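Local coordinates for extracellular solute-binding protein (Bordetella parapertussis, PDB 3PU5) that probably binds a small solute, perhaps a polyamine, outside the cytoplasmic membrane and delivers it to an ABC-type transporter for uptake, at residues 48-52 and 72-78; 212-218 and 228-232. All blocks are in the same frame, centred on the assembly; numbering follows the deposited sequence.

Contact 1: 48-52 and 72-78; sequences ALKIL and RLIRAKK
Leu73 meets both Ile51 and Leu52 with its two methyl branches, and this apolar group carries the middle of the interface. CD1 of Leu73 lies 3.6 Å from CG2 of Ile51, and the same methyl also touches Ile51 CD1 at 3.7 Å, so it seats against both ends of the forked isoleucine; the two side chains cross at about a right angle. The other branch, Leu73 CD2, reaches Leu52 CG at 3.8 Å. With chi1 at -109°, off the staggered values, Leu52 splays its methyls across the facing segment: CD2 meets Ala76 CB at 3.8 Å, while CD1 is directed to Arg72. These contacts join the C-terminal halves of helices 44-53 and 67-75, which are linked through strand 62-65, consistent with the alternating helix and strand of the alpha/beta lobes of periplasmic binding proteins; Phe65 of that strand touches Ala48, Ile51 and Leu73 alike. Helix 67-75 ends in a Schellman motif, seen in the bonds Lys78 N to Leu73 O and Lys77 N to Ile74 O, with Lys77 at positive phi as the C-prime residue. The turn brings Lys78 back to the interface, its CE 3.8 Å from Leu52 O. Contacts with a charged group form the remaining part. The Arg72 guanidinium has Ala48 CB over one face, 4.0 Å from NH1, and Leu52 CD1 obliquely placed 3.7 Å from NH2. A bend at chi3 (68°) turns the group toward helix 44-53, and a salt bridge from NH1 to Asp69 holds its polar end.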
loop_
_atom_site.group_PDB
_atom_site.type_symbol
_atom_site.label_atom_id
_atom_site.label_comp_id
_atom_site.label_asym_id
_atom_site.label_seq_id
_atom_site.Cartn_x
_atom_site.Cartn_y
_atom_site.Cartn_z
ATOM N N ALA A 48 1.762 -16.766 5.711
ATOM C CA ALA A 48 1.447 -17.476 4.475
ATOM C C ALA A 48 1.917 -18.922 4.524
ATOM O O ALA A 48 1.164 -19.826 4.178
ATOM C CB ALA A 48 2.041 -16.774 3.279
ATOM N N LEU A 49 3.155 -19.156 4.950
ATOM C CA LEU A 49 3.654 -20.536 5.003
ATOM C C LEU A 49 2.825 -21.379 5.977
ATOM O O LEU A 49 2.509 -22.547 5.708
ATOM C CB LEU A 49 5.142 -20.595 5.370
ATOM C CG LEU A 49 5.703 -22.029 5.368
ATOM C CD1 LEU A 49 5.538 -22.672 3.996
ATOM C CD2 LEU A 49 7.164 -22.073 5.802
ATOM N N LYS A 50 2.460 -20.782 7.104
ATOM C CA LYS A 50 1.661 -21.501 8.087
ATOM C C LYS A 50 0.324 -21.917 7.496
ATOM O O LYS A 50 -0.118 -23.043 7.690
ATOM C CB LYS A 50 1.445 -20.670 9.344
ATOM C CG LYS A 50 0.700 -21.423 10.431
ATOM C CD LYS A 50 1.095 -20.899 11.798
ATOM C CE LYS A 50 0.342 -21.600 12.916
ATOM N NZ LYS A 50 0.757 -21.006 14.210
ATOM N N ILE A 51 -0.311 -21.007 6.760
ATOM C CA ILE A 51 -1.572 -21.326 6.104
ATOM C C ILE A 51 -1.358 -22.337 4.985
ATOM O O ILE A 51 -2.142 -23.263 4.816
ATOM C CB ILE A 51 -2.257 -20.078 5.526
ATOM C CG1 ILE A 51 -2.750 -19.164 6.654
ATOM C CG2 ILE A 51 -3.416 -20.497 4.633
ATOM C CD1 ILE A 51 -2.965 -17.720 6.210
ATOM N N LEU A 52 -0.288 -22.149 4.223
ATOM C CA LEU A 52 0.081 -23.098 3.182
ATOM C C LEU A 52 0.242 -24.510 3.737
ATOM O O LEU A 52 -0.254 -25.483 3.160
ATOM C CB LEU A 52 1.402 -22.669 2.546
ATOM C CG LEU A 52 1.308 -22.127 1.130
ATOM C CD1 LEU A 52 2.537 -21.274 0.815
ATOM C CD2 LEU A 52 1.168 -23.295 0.160
ATOM N N ARG A 72 0.863 -16.070 -2.924
ATOM C CA ARG A 72 1.228 -17.478 -2.755
ATOM C C ARG A 72 -0.013 -18.327 -2.470
ATOM O O ARG A 72 -0.184 -19.418 -3.026
ATOM C CB ARG A 72 2.243 -17.645 -1.613
ATOM C CG ARG A 72 3.582 -16.981 -1.856
ATOM C CD ARG A 72 4.388 -16.877 -0.560
ATOM N NE ARG A 72 4.812 -18.183 -0.062
ATOM C CZ ARG A 72 5.444 -18.371 1.092
ATOM N NH1 ARG A 72 5.723 -17.335 1.874
ATOM N NH2 ARG A 72 5.803 -19.595 1.467
ATOM N N LEU A 73 -0.867 -17.818 -1.591
ATOM C CA LEU A 73 -2.064 -18.525 -1.174
ATOM C C LEU A 73 -3.088 -18.564 -2.294
ATOM O O LEU A 73 -3.873 -19.501 -2.401
ATOM C CB LEU A 73 -2.671 -17.845 0.045
ATOM C CG LEU A 73 -1.835 -18.016 1.297
ATOM C CD1 LEU A 73 -2.685 -17.701 2.515
ATOM C CD2 LEU A 73 -1.337 -19.440 1.339
ATOM N N ILE A 74 -3.085 -17.525 -3.118
ATOM C CA ILE A 74 -3.911 -17.506 -4.318
ATOM C C ILE A 74 -3.511 -18.634 -5.255
ATOM O O ILE A 74 -4.357 -19.384 -5.737
ATOM C CB ILE A 74 -3.763 -16.184 -5.076
ATOM C CG1 ILE A 74 -4.578 -15.101 -4.385
ATOM C CG2 ILE A 74 -4.259 -16.337 -6.513
ATOM C CD1 ILE A 74 -6.058 -15.360 -4.466
ATOM N N ARG A 75 -2.211 -18.736 -5.514
ATOM C CA ARG A 75 -1.672 -19.747 -6.413
ATOM C C ARG A 75 -1.898 -21.167 -5.889
ATOM O O ARG A 75 -2.007 -22.111 -6.673
ATOM C CB ARG A 75 -0.178 -19.505 -6.640
ATOM C CG ARG A 75 0.126 -18.196 -7.355
ATOM C CD ARG A 75 -0.533 -18.157 -8.721
ATOM N NE ARG A 75 -0.070 -19.255 -9.569
ATOM C CZ ARG A 75 -0.365 -19.381 -10.861
ATOM N NH1 ARG A 75 -1.123 -18.467 -11.465
ATOM N NH2 ARG A 75 0.104 -20.418 -11.550
ATOM N N ALA A 76 -1.968 -21.314 -4.566
ATOM C CA ALA A 76 -2.150 -22.627 -3.949
ATOM C C ALA A 76 -3.604 -22.931 -3.552
ATOM O O ALA A 76 -3.864 -23.915 -2.861
ATOM C CB ALA A 76 -1.224 -22.782 -2.752
ATOM N N LYS A 77 -4.536 -22.083 -3.981
ATOM C CA LYS A 77 -5.971 -22.306 -3.764
ATOM C C LYS A 77 -6.364 -22.427 -2.284
ATOM O O LYS A 77 -7.172 -23.294 -1.910
ATOM C CB LYS A 77 -6.449 -23.553 -4.522
ATOM C CG LYS A 77 -5.826 -23.742 -5.900
ATOM C CD LYS A 77 -6.174 -22.613 -6.867
ATOM C CE LYS A 77 -5.569 -22.887 -8.253
ATOM N NZ LYS A 77 -5.847 -21.804 -9.246
ATOM N N LYS A 78 -5.812 -21.556 -1.446
ATOM C CA LYS A 78 -6.068 -21.651 -0.006
ATOM C C LYS A 78 -7.133 -20.670 0.495
ATOM O O LYS A 78 -7.456 -20.649 1.683
ATOM C CB LYS A 78 -4.768 -21.479 0.784
ATOM C CG LYS A 78 -3.778 -22.627 0.589
ATOM C CD LYS A 78 -4.327 -23.906 1.210
ATOM C CE LYS A 78 -3.349 -25.052 1.078
ATOM N NZ LYS A 78 -4.010 -26.333 1.481
#

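Contact 2: 212-218 and 228-232; sequences GWDGRTF and VKWVD
Gly212 O accepts the indole N-H of Trp230 in a hydrogen bond of 2.9 Å between O and NE1, with an N-H...O angle of 153°. The oxygen lies almost in the indole plane, whereas NE1 stands well above the carbonyl plane. Trp213 follows as the N-cap residue of helix 214-223. Its carbonyl oxygen receives two bonds from Thr217, from N and, at 2.6 Å, from OG1, which arrive from opposite faces of the carbonyl plane. At Asp214 the contact becomes a CH-pi interaction: CB sits 3.5 Å from the centroid of the Trp230 six-membered ring and only 11° off its normal. The carboxylate leads away from the indole, and its OD1 accepts a hydrogen bond from Ser112 N. One turn on, Thr217 sends CG2 to within 3.7 Å of Lys229 O; this methyl is anti to the backbone N, while OG1 is left beside that nitrogen, on the side of Trp213 O. Phe218 completes the walk with an offset edge-to-face pair, its edge toward the Trp230 face, centroids 5.7 Å apart and planes at 84°. Helix 214-218 and strand 229-231 run nearly antiparallel, and strands 209-213 and 229-231 both pair with strand 111-117, so the indole reaches from strand 229-231 to the junction of strand 209-213 and helix 214-223. The chemistry of the contact probably restrains the rotation of the indole: one polar bond sets its edge, CH and aromatic contacts engage the ring, and its N-H is satisfied by Gly212 O.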
loop_
_atom_site.group_PDB
_atom_site.type_symbol
_atom_site.label_atom_id
_atom_site.label_comp_id
_atom_site.label_asym_id
_atom_site.label_seq_id
_atom_site.Cartn_x
_atom_site.Cartn_y
_atom_site.Cartn_z
ATOM N N GLY A 212 7.507 9.803 -1.710
ATOM C CA GLY A 212 7.139 9.678 -0.314
ATOM C C GLY A 212 5.683 9.272 -0.164
ATOM O O GLY A 212 4.886 9.392 -1.106
ATOM N N TRP A 213 5.331 8.803 1.027
ATOM C CA TRP A 213 3.987 8.299 1.282
ATOM C C TRP A 213 3.052 9.408 1.726
ATOM O O TRP A 213 3.458 10.322 2.450
ATOM C CB TRP A 213 4.032 7.143 2.293
ATOM C CG TRP A 213 4.550 5.909 1.624
ATOM C CD1 TRP A 213 3.810 4.910 1.066
ATOM C CD2 TRP A 213 5.922 5.586 1.366
ATOM N NE1 TRP A 213 4.633 3.972 0.496
ATOM C CE2 TRP A 213 5.938 4.364 0.667
ATOM C CE3 TRP A 213 7.142 6.204 1.674
ATOM C CZ2 TRP A 213 7.119 3.749 0.263
ATOM C CZ3 TRP A 213 8.325 5.586 1.272
ATOM C CH2 TRP A 213 8.301 4.372 0.574
ATOM N N ASP A 214 1.805 9.343 1.276
ATOM C CA ASP A 214 0.850 10.395 1.619
ATOM C C ASP A 214 0.670 10.535 3.129
ATOM O O ASP A 214 0.901 11.608 3.678
ATOM C CB ASP A 214 -0.499 10.251 0.885
ATOM C CG ASP A 214 -1.187 8.902 1.124
ATOM O OD1 ASP A 214 -0.517 7.878 1.404
ATOM O OD2 ASP A 214 -2.425 8.867 1.012
ATOM N N GLY A 215 0.276 9.454 3.799
ATOM C CA GLY A 215 0.011 9.512 5.228
ATOM C C GLY A 215 1.210 9.962 6.046
ATOM O O GLY A 215 1.119 10.872 6.875
ATOM N N ARG A 216 2.345 9.312 5.815
ATOM C CA ARG A 216 3.571 9.653 6.519
ATOM C C ARG A 216 3.926 11.123 6.345
ATOM O O ARG A 216 4.314 11.795 7.305
ATOM C CB ARG A 216 4.707 8.759 6.039
ATOM C CG ARG A 216 4.563 7.341 6.549
ATOM C CD ARG A 216 5.686 6.453 6.085
ATOM N NE ARG A 216 6.112 5.579 7.169
ATOM C CZ ARG A 216 5.871 4.279 7.235
ATOM N NH1 ARG A 216 5.202 3.670 6.265
ATOM N NH2 ARG A 216 6.307 3.585 8.276
ATOM N N THR A 217 3.782 11.624 5.120
ATOM C CA THR A 217 4.133 13.007 4.833
ATOM C C THR A 217 3.119 13.956 5.489
ATOM O O THR A 217 3.504 15.022 5.990
ATOM C CB THR A 217 4.233 13.271 3.313
ATOM O OG1 THR A 217 5.103 12.304 2.707
ATOM C CG2 THR A 217 4.790 14.658 3.049
ATOM N N PHE A 218 1.840 13.564 5.512
ATOM C CA PHE A 218 0.799 14.396 6.131
ATOM C C PHE A 218 1.103 14.591 7.613
ATOM O O PHE A 218 1.004 15.697 8.137
ATOM C CB PHE A 218 -0.611 13.793 5.979
ATOM C CG PHE A 218 -1.087 13.646 4.548
ATOM C CD1 PHE A 218 -0.578 14.433 3.538
ATOM C CD2 PHE A 218 -2.087 12.730 4.236
ATOM C CE1 PHE A 218 -1.034 14.298 2.236
ATOM C CE2 PHE A 218 -2.548 12.580 2.942
ATOM C CZ PHE A 218 -2.023 13.367 1.937
ATOM N N VAL A 228 7.095 20.328 5.195
ATOM C CA VAL A 228 7.098 19.373 4.091
ATOM C C VAL A 228 5.686 19.238 3.546
ATOM O O VAL A 228 4.713 19.451 4.274
ATOM C CB VAL A 228 7.613 17.986 4.521
ATOM C CG1 VAL A 228 9.046 18.081 4.992
ATOM C CG2 VAL A 228 6.718 17.401 5.604
ATOM N N LYS A 229 5.576 18.913 2.262
ATOM C CA LYS A 229 4.276 18.734 1.642
ATOM C C LYS A 229 4.327 17.548 0.692
ATOM O O LYS A 229 5.413 17.095 0.302
ATOM C CB LYS A 229 3.836 20.001 0.905
ATOM C CG LYS A 229 3.311 21.093 1.826
ATOM C CD LYS A 229 2.442 22.078 1.064
ATOM C CE LYS A 229 1.770 23.074 2.000
ATOM N NZ LYS A 229 2.753 23.855 2.800
ATOM N N TRP A 230 3.146 17.053 0.332
ATOM C CA TRP A 230 3.011 15.871 -0.512
ATOM C C TRP A 230 2.246 16.240 -1.767
ATOM O O TRP A 230 1.260 16.981 -1.703
ATOM C CB TRP A 230 2.250 14.778 0.236
ATOM C CG TRP A 230 2.198 13.446 -0.466
ATOM C CD1 TRP A 230 3.180 12.505 -0.513
ATOM C CD2 TRP A 230 1.089 12.905 -1.203
ATOM N NE1 TRP A 230 2.759 11.410 -1.231
ATOM C CE2 TRP A 230 1.477 11.632 -1.667
ATOM C CE3 TRP A 230 -0.193 13.378 -1.517
ATOM C CZ2 TRP A 230 0.628 10.820 -2.432
ATOM C CZ3 TRP A 230 -1.036 12.569 -2.278
ATOM C CH2 TRP A 230 -0.616 11.303 -2.726
ATOM N N VAL A 231 2.702 15.722 -2.900
ATOM C CA VAL A 231 2.046 15.952 -4.178
ATOM C C VAL A 231 1.277 14.720 -4.619
ATOM O O VAL A 231 1.813 13.619 -4.659
ATOM C CB VAL A 231 3.047 16.320 -5.293
ATOM C CG1 VAL A 231 2.312 16.537 -6.605
ATOM C CG2 VAL A 231 3.833 17.578 -4.915
ATOM N N ASP A 232 0.009 14.930 -4.940
ATOM C CA ASP A 232 -0.815 13.942 -5.612
ATOM C C ASP A 232 -0.544 14.121 -7.107
ATOM O O ASP A 232 -1.065 15.046 -7.725
ATOM C CB ASP A 232 -2.284 14.226 -5.280
ATOM C CG ASP A 232 -3.218 13.136 -5.746
ATOM O OD1 ASP A 232 -2.743 12.146 -6.341
ATOM O OD2 ASP A 232 -4.440 13.270 -5.503
#

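Overall arrangement
From the N terminus the chain builds strand 7-12, helix 15-33 and strand 36-41, then helix 44-53. Contact 1 closes a short loop there: residues 53-71, which hold strand 62-65 and the start of helix 67-75, separate its segments. The chain next forms strand 111-117 and a long run of helices and strands before contact 2 closes a still shorter loop, with nine residues between segments 212-218 and 228-232, about half of them the rest of helix 214-223. The loops lie in series, neither nesting nor crossing. The centres of contact 1 and contact 2 are about 34 Å apart, on opposite sides of the chain's centre; the nearest atoms of contact 1 and contact 2 are about 21 Å apart. Contact 1 joins two helices; contact 2 joins a helix start to a strand.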